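Local coordinates for AP endonuclease, family protein 2 (Mycobacterium smegmatis, PDB 5TNV) that binds magnesium in a xylose isomerase-like TIM barrel and may act as an endonuclease, at residues His182-Gly187 with Asp214-Gly219; Lys118-Ala123 with Val176-Asp181. One frame throughout, in Å; residues are numbered along the deposited sequence.

Contact 1: residues His182-Gly187 with Asp214-Gly219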
loop_
_atom_site.group_PDB
_atom_site.type_symbol
_atom_site.label_atom_id
_atom_site.label_comp_id
_atom_site.label_asym_id
_atom_site.label_seq_id
_atom_site.Cartn_x
_atom_site.Cartn_y
_atom_site.Cartn_z
ATOM N N HIS A 182 28.884 -3.923 30.585
ATOM C CA HIS A 182 27.748 -3.887 31.534
ATOM C C HIS A 182 26.635 -4.815 31.061
ATOM O O HIS A 182 26.067 -5.570 31.850
ATOM C CB HIS A 182 27.346 -2.449 31.785
ATOM C CG HIS A 182 26.356 -2.237 32.876
ATOM N ND1 HIS A 182 25.866 -0.976 33.114
ATOM C CD2 HIS A 182 25.794 -3.071 33.781
ATOM C CE1 HIS A 182 25.016 -1.090 34.149
ATOM N NE2 HIS A 182 24.962 -2.323 34.557
ATOM N N ALA A 183 26.336 -4.717 29.766
ATOM C CA ALA A 183 25.319 -5.632 29.192
ATOM C C ALA A 183 25.672 -7.082 29.445
ATOM O O ALA A 183 24.844 -7.883 29.882
ATOM C CB ALA A 183 25.151 -5.310 27.691
ATOM N N ARG A 184 26.932 -7.450 29.118
ATOM C CA ARG A 184 27.365 -8.831 29.306
ATOM C C ARG A 184 27.166 -9.316 30.738
ATOM O O ARG A 184 26.629 -10.380 31.005
ATOM C CB ARG A 184 28.819 -8.991 28.897
ATOM C CG ARG A 184 29.279 -10.430 28.825
ATOM C CD ARG A 184 30.740 -10.680 28.869
ATOM N NE ARG A 184 31.532 -10.269 27.784
ATOM C CZ ARG A 184 32.501 -9.339 27.791
ATOM N NH1 ARG A 184 33.121 -9.168 26.643
ATOM N NH2 ARG A 184 32.862 -8.581 28.819
ATOM N N THR A 185 27.580 -8.489 31.688
ATOM C CA THR A 185 27.415 -8.832 33.114
ATOM C C THR A 185 25.954 -9.066 33.469
ATOM O O THR A 185 25.646 -9.914 34.311
ATOM C CB THR A 185 28.008 -7.701 33.950
ATOM O OG1 THR A 185 29.398 -7.661 33.630
ATOM C CG2 THR A 185 27.785 -7.917 35.452
ATOM N N ASN A 186 25.046 -8.333 32.852
ATOM C CA ASN A 186 23.622 -8.443 33.083
ATOM C C ASN A 186 22.916 -9.489 32.245
ATOM O O ASN A 186 21.692 -9.594 32.313
ATOM C CB ASN A 186 22.937 -7.090 32.939
ATOM C CG ASN A 186 23.219 -6.183 34.116
ATOM O OD1 ASN A 186 24.044 -6.473 34.991
ATOM N ND2 ASN A 186 22.479 -5.087 34.211
ATOM N N GLY A 187 23.679 -10.277 31.498
ATOM C CA GLY A 187 23.101 -11.358 30.715
ATOM C C GLY A 187 22.365 -10.879 29.470
ATOM O O GLY A 187 21.563 -11.679 28.950
ATOM N N ASP A 214 34.863 -5.113 18.688
ATOM C CA ASP A 214 35.433 -6.400 19.104
ATOM C C ASP A 214 34.896 -6.818 20.468
ATOM O O ASP A 214 35.654 -7.070 21.428
ATOM C CB ASP A 214 36.964 -6.335 19.134
ATOM C CG ASP A 214 37.575 -7.709 19.254
ATOM O OD1 ASP A 214 36.920 -8.700 18.868
ATOM O OD2 ASP A 214 38.720 -7.820 19.742
ATOM N N HIS A 215 33.599 -6.876 20.595
ATOM C CA HIS A 215 32.962 -7.173 21.897
ATOM C C HIS A 215 31.846 -8.172 21.684
ATOM O O HIS A 215 30.898 -7.907 20.907
ATOM C CB HIS A 215 32.458 -5.850 22.512
ATOM C CG HIS A 215 32.158 -6.020 23.970
ATOM N ND1 HIS A 215 31.158 -6.852 24.458
ATOM C CD2 HIS A 215 32.772 -5.455 25.050
ATOM C CE1 HIS A 215 31.227 -6.725 25.789
ATOM N NE2 HIS A 215 32.178 -5.909 26.162
ATOM N N ASP A 216 31.890 -9.290 22.411
ATOM C CA ASP A 216 30.920 -10.354 22.218
ATOM C C ASP A 216 29.544 -10.088 22.821
ATOM O O ASP A 216 28.653 -10.944 22.653
ATOM C CB ASP A 216 31.447 -11.692 22.712
ATOM C CG ASP A 216 31.660 -11.826 24.181
ATOM O OD1 ASP A 216 31.335 -10.923 24.968
ATOM O OD2 ASP A 216 32.212 -12.895 24.549
ATOM N N ALA A 217 29.336 -8.963 23.443
ATOM C CA ALA A 217 27.980 -8.560 23.879
ATOM C C ALA A 217 27.500 -7.322 23.148
ATOM O O ALA A 217 26.540 -6.696 23.613
ATOM C CB ALA A 217 27.903 -8.402 25.388
ATOM N N VAL A 218 28.103 -7.002 22.011
ATOM C CA VAL A 218 27.631 -5.905 21.158
ATOM C C VAL A 218 27.367 -6.463 19.767
ATOM O O VAL A 218 28.113 -7.330 19.278
ATOM C CB VAL A 218 28.654 -4.761 21.104
ATOM C CG1 VAL A 218 28.077 -3.598 20.286
ATOM C CG2 VAL A 218 29.032 -4.273 22.514
ATOM N N GLY A 219 26.314 -6.007 19.125
ATOM C CA GLY A 219 25.998 -6.422 17.748
ATOM C C GLY A 219 25.318 -5.260 17.036
ATOM O O GLY A 219 25.059 -4.208 17.617
#

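Contact 2: residues Lys118-Ala123 with Val176-Asp181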
loop_
_atom_site.group_PDB
_atom_site.type_symbol
_atom_site.label_atom_id
_atom_site.label_comp_id
_atom_site.label_asym_id
_atom_site.label_seq_id
_atom_site.Cartn_x
_atom_site.Cartn_y
_atom_site.Cartn_z
ATOM N N LYS A 118 25.534 12.315 29.828
ATOM C CA LYS A 118 24.199 12.006 30.363
ATOM C C LYS A 118 23.602 10.803 29.656
ATOM O O LYS A 118 23.005 9.913 30.297
ATOM C CB LYS A 118 23.286 13.227 30.205
ATOM C CG LYS A 118 21.829 12.957 30.528
ATOM C CD LYS A 118 20.892 14.131 30.253
ATOM C CE LYS A 118 19.401 13.823 30.359
ATOM N NZ LYS A 118 19.186 12.510 31.016
ATOM N N ASN A 119 23.719 10.794 28.315
ATOM C CA ASN A 119 23.175 9.672 27.542
ATOM C C ASN A 119 23.854 8.344 27.870
ATOM O O ASN A 119 23.198 7.318 27.938
ATOM C CB ASN A 119 23.261 10.033 26.043
ATOM C CG ASN A 119 22.347 11.190 25.679
ATOM O OD1 ASN A 119 21.377 11.529 26.394
ATOM N ND2 ASN A 119 22.624 11.845 24.556
ATOM N N LEU A 120 25.187 8.410 28.076
ATOM C CA LEU A 120 25.921 7.214 28.499
ATOM C C LEU A 120 25.398 6.717 29.827
ATOM O O LEU A 120 25.190 5.500 30.019
ATOM C CB LEU A 120 27.410 7.558 28.538
ATOM C CG LEU A 120 28.345 6.426 28.995
ATOM C CD1 LEU A 120 28.381 5.283 28.010
ATOM C CD2 LEU A 120 29.762 6.975 29.200
ATOM N N ALA A 121 25.227 7.650 30.790
ATOM C CA ALA A 121 24.729 7.267 32.106
ATOM C C ALA A 121 23.305 6.659 32.022
ATOM O O ALA A 121 22.976 5.661 32.696
ATOM C CB ALA A 121 24.749 8.431 33.071
ATOM N N ASP A 122 22.442 7.258 31.199
ATOM C CA ASP A 122 21.104 6.725 30.991
ATOM C C ASP A 122 21.148 5.360 30.349
ATOM O O ASP A 122 20.345 4.477 30.699
ATOM C CB ASP A 122 20.265 7.742 30.185
ATOM C CG ASP A 122 19.886 8.972 30.961
ATOM O OD1 ASP A 122 19.944 8.970 32.196
ATOM O OD2 ASP A 122 19.497 9.956 30.287
ATOM N N ALA A 123 22.051 5.127 29.402
ATOM C CA ALA A 123 22.202 3.809 28.787
ATOM C C ALA A 123 22.548 2.761 29.855
ATOM O O ALA A 123 21.981 1.670 29.873
ATOM C CB ALA A 123 23.198 3.858 27.680
ATOM N N VAL A 176 30.879 2.450 23.621
ATOM C CA VAL A 176 30.186 1.216 23.231
ATOM C C VAL A 176 30.729 0.036 24.007
ATOM O O VAL A 176 29.953 -0.774 24.508
ATOM C CB VAL A 176 30.266 1.008 21.692
ATOM C CG1 VAL A 176 29.870 -0.406 21.355
ATOM C CG2 VAL A 176 29.330 2.024 21.010
ATOM N N ARG A 177 32.060 -0.096 24.068
ATOM C CA ARG A 177 32.627 -1.205 24.813
ATOM C C ARG A 177 32.269 -1.190 26.280
ATOM O O ARG A 177 32.000 -2.207 26.900
ATOM C CB ARG A 177 34.150 -1.247 24.659
ATOM C CG ARG A 177 34.650 -1.607 23.264
ATOM C CD ARG A 177 36.153 -1.306 23.156
ATOM N NE ARG A 177 36.740 -1.731 21.946
ATOM C CZ ARG A 177 37.954 -1.429 21.548
ATOM N NH1 ARG A 177 38.723 -0.640 22.267
ATOM N NH2 ARG A 177 38.328 -1.940 20.373
ATOM N N GLU A 178 32.279 -0.001 26.862
ATOM C CA GLU A 178 31.898 0.163 28.267
ATOM C C GLU A 178 30.477 -0.320 28.495
ATOM O O GLU A 178 30.154 -1.041 29.461
ATOM C CB GLU A 178 32.041 1.640 28.659
ATOM C CG GLU A 178 31.713 2.019 30.048
ATOM C CD GLU A 178 31.783 3.535 30.279
ATOM O OE1 GLU A 178 32.664 4.218 29.647
ATOM O OE2 GLU A 178 30.874 3.840 31.083
ATOM N N LEU A 179 29.549 0.080 27.603
ATOM C CA LEU A 179 28.185 -0.424 27.687
ATOM C C LEU A 179 28.100 -1.910 27.464
ATOM O O LEU A 179 27.363 -2.615 28.175
ATOM C CB LEU A 179 27.269 0.351 26.711
ATOM C CG LEU A 179 27.054 1.831 27.064
ATOM C CD1 LEU A 179 26.322 2.521 25.889
ATOM C CD2 LEU A 179 26.277 1.995 28.353
ATOM N N GLY A 180 28.859 -2.418 26.495
ATOM C CA GLY A 180 28.864 -3.850 26.271
ATOM C C GLY A 180 29.334 -4.660 27.482
ATOM O O GLY A 180 28.775 -5.737 27.762
ATOM N N ASP A 181 30.359 -4.185 28.203
ATOM C CA ASP A 181 30.777 -4.879 29.423
ATOM C C ASP A 181 29.627 -5.010 30.408
ATOM O O ASP A 181 29.409 -6.073 31.022
ATOM C CB ASP A 181 31.965 -4.196 30.077
ATOM C CG ASP A 181 33.264 -4.218 29.347
ATOM O OD1 ASP A 181 33.441 -5.078 28.474
ATOM O OD2 ASP A 181 34.118 -3.382 29.680
#

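Contact 1: residues His182-Gly187 with Asp214-Gly219
The backbones come nearest at Arg184 and Ala217, with CA atoms 5.5 Å apart, where the last turn of helix 169-185 passes a type I beta turn running from His215 to Val218. At this point CB of Arg184 rests on CB of Ala217, 3.7 Å away. Further out, the arginine side chain reaches over the turn. CG stands anti to the backbone N (chi1 -170°), and a bend at chi3 brings the guanidinium to Asp216. Both Arg184 NE and NH1 donate to the same oxygen, Asp216 OD1, at 2.9 and 3.0 Å. This is a side-on salt bridge. The oxygen lies close to the guanidinium plane, but the carboxylate is turned 73° from it. NE meets the syn lone pair of OD1, while NH1 comes from above the carboxylate plane.

The turn leads into strand 218-221 of the TIM barrel. The contact thus joins the C-terminal end of helix 169-185 to the start of strand 218-221, the parallel neighbour of strand 189-193 that follows this helix. Gly187, with positive phi, ends the helix in a Schellman motif.

One face of the guanidinium lies over the His215 ring, with planes only 14° apart. The overlap is offset toward the ring rim, where Arg184 NH1 is 3.2 Å from His215 CE1. Two bonds fix the rotation of the imidazole. Its ND1 accepts from Ala217 N at 3.0 Å, and its NE2 is hydrogen-bonded to Asp181 OD1, in the same helix as Arg184. Arg184 NH2 also has a long, weak ion pair with Asp181 OD1.

Contact 2: residues Lys118-Ala123 with Val176-Asp181
Leu120 and Ala123 meet Leu179 across two neighbouring outer helices of the TIM barrel. Ala123 CB touches both methyls of Leu179, with CD2 the nearer at 3.7 Å. Leu120 brings CD1 against the branch point of the same residue, 3.8 Å from Leu179 CG. The two leucines cross obliquely. Leu120 has CG anti to its own backbone N (chi1 179°), which carries its methyls across to the other helix although its CB does not point there. Leu179 does point at helix 116-133 from the start, and its isobutyl group fits against both Leu120 and Ala123. Toward the outer side, Glu178 extends its chain to helix 116-133 and crosses Leu120 at about a right angle. Its carboxylate lies beside a methyl of Leu120 in van der Waals contact, with Glu178 OE2 3.8 Å from Leu120 CD2.

The helix segments run nearly parallel, at 18°, with their axes 10.8 Å apart. This agrees with the barrel topology, in which successive strands are joined by helices on the outside. Helix 116-133 precedes strand 137-141, and helix 169-185 precedes strand 189-193. The two strands are parallel neighbours in the sheet.

Leu179 also reaches Leu190 of strand 189-193, and His124 and Ile127 of helix 116-133. It therefore joins the helix pair to the barrel wall. Ala123 packs on Met105. The carboxylate of Glu178 is positioned from helix 116-133 itself: His124 NE2 is hydrogen-bonded to Glu178 OE2, the same oxygen that lies against the Leu120 methyl.

In the fold
Both contacts use helix 169-185. Contact 2 joins its middle to helix 116-133, and contact 1 joins its C-terminal end to the turn before strand 218-221. Both are partly buried, but they differ in chemistry. Contact 2 is mainly apolar: Leu179 and Ala123 are buried, Leu120 less so, and the polar group lies at the margin. In contact 1 a single buried alanine sits beneath an exposed arginine-aspartate salt bridge. Their centres are about 11 Å apart, and they touch directly, with Ala217 CB of contact 1 packed 3.7 Å from Gly180 O of contact 2. Contact 1 lies away from the magnesium site, while the Leu179 side chain is about 12 Å from that of Glu193, a magnesium ligand.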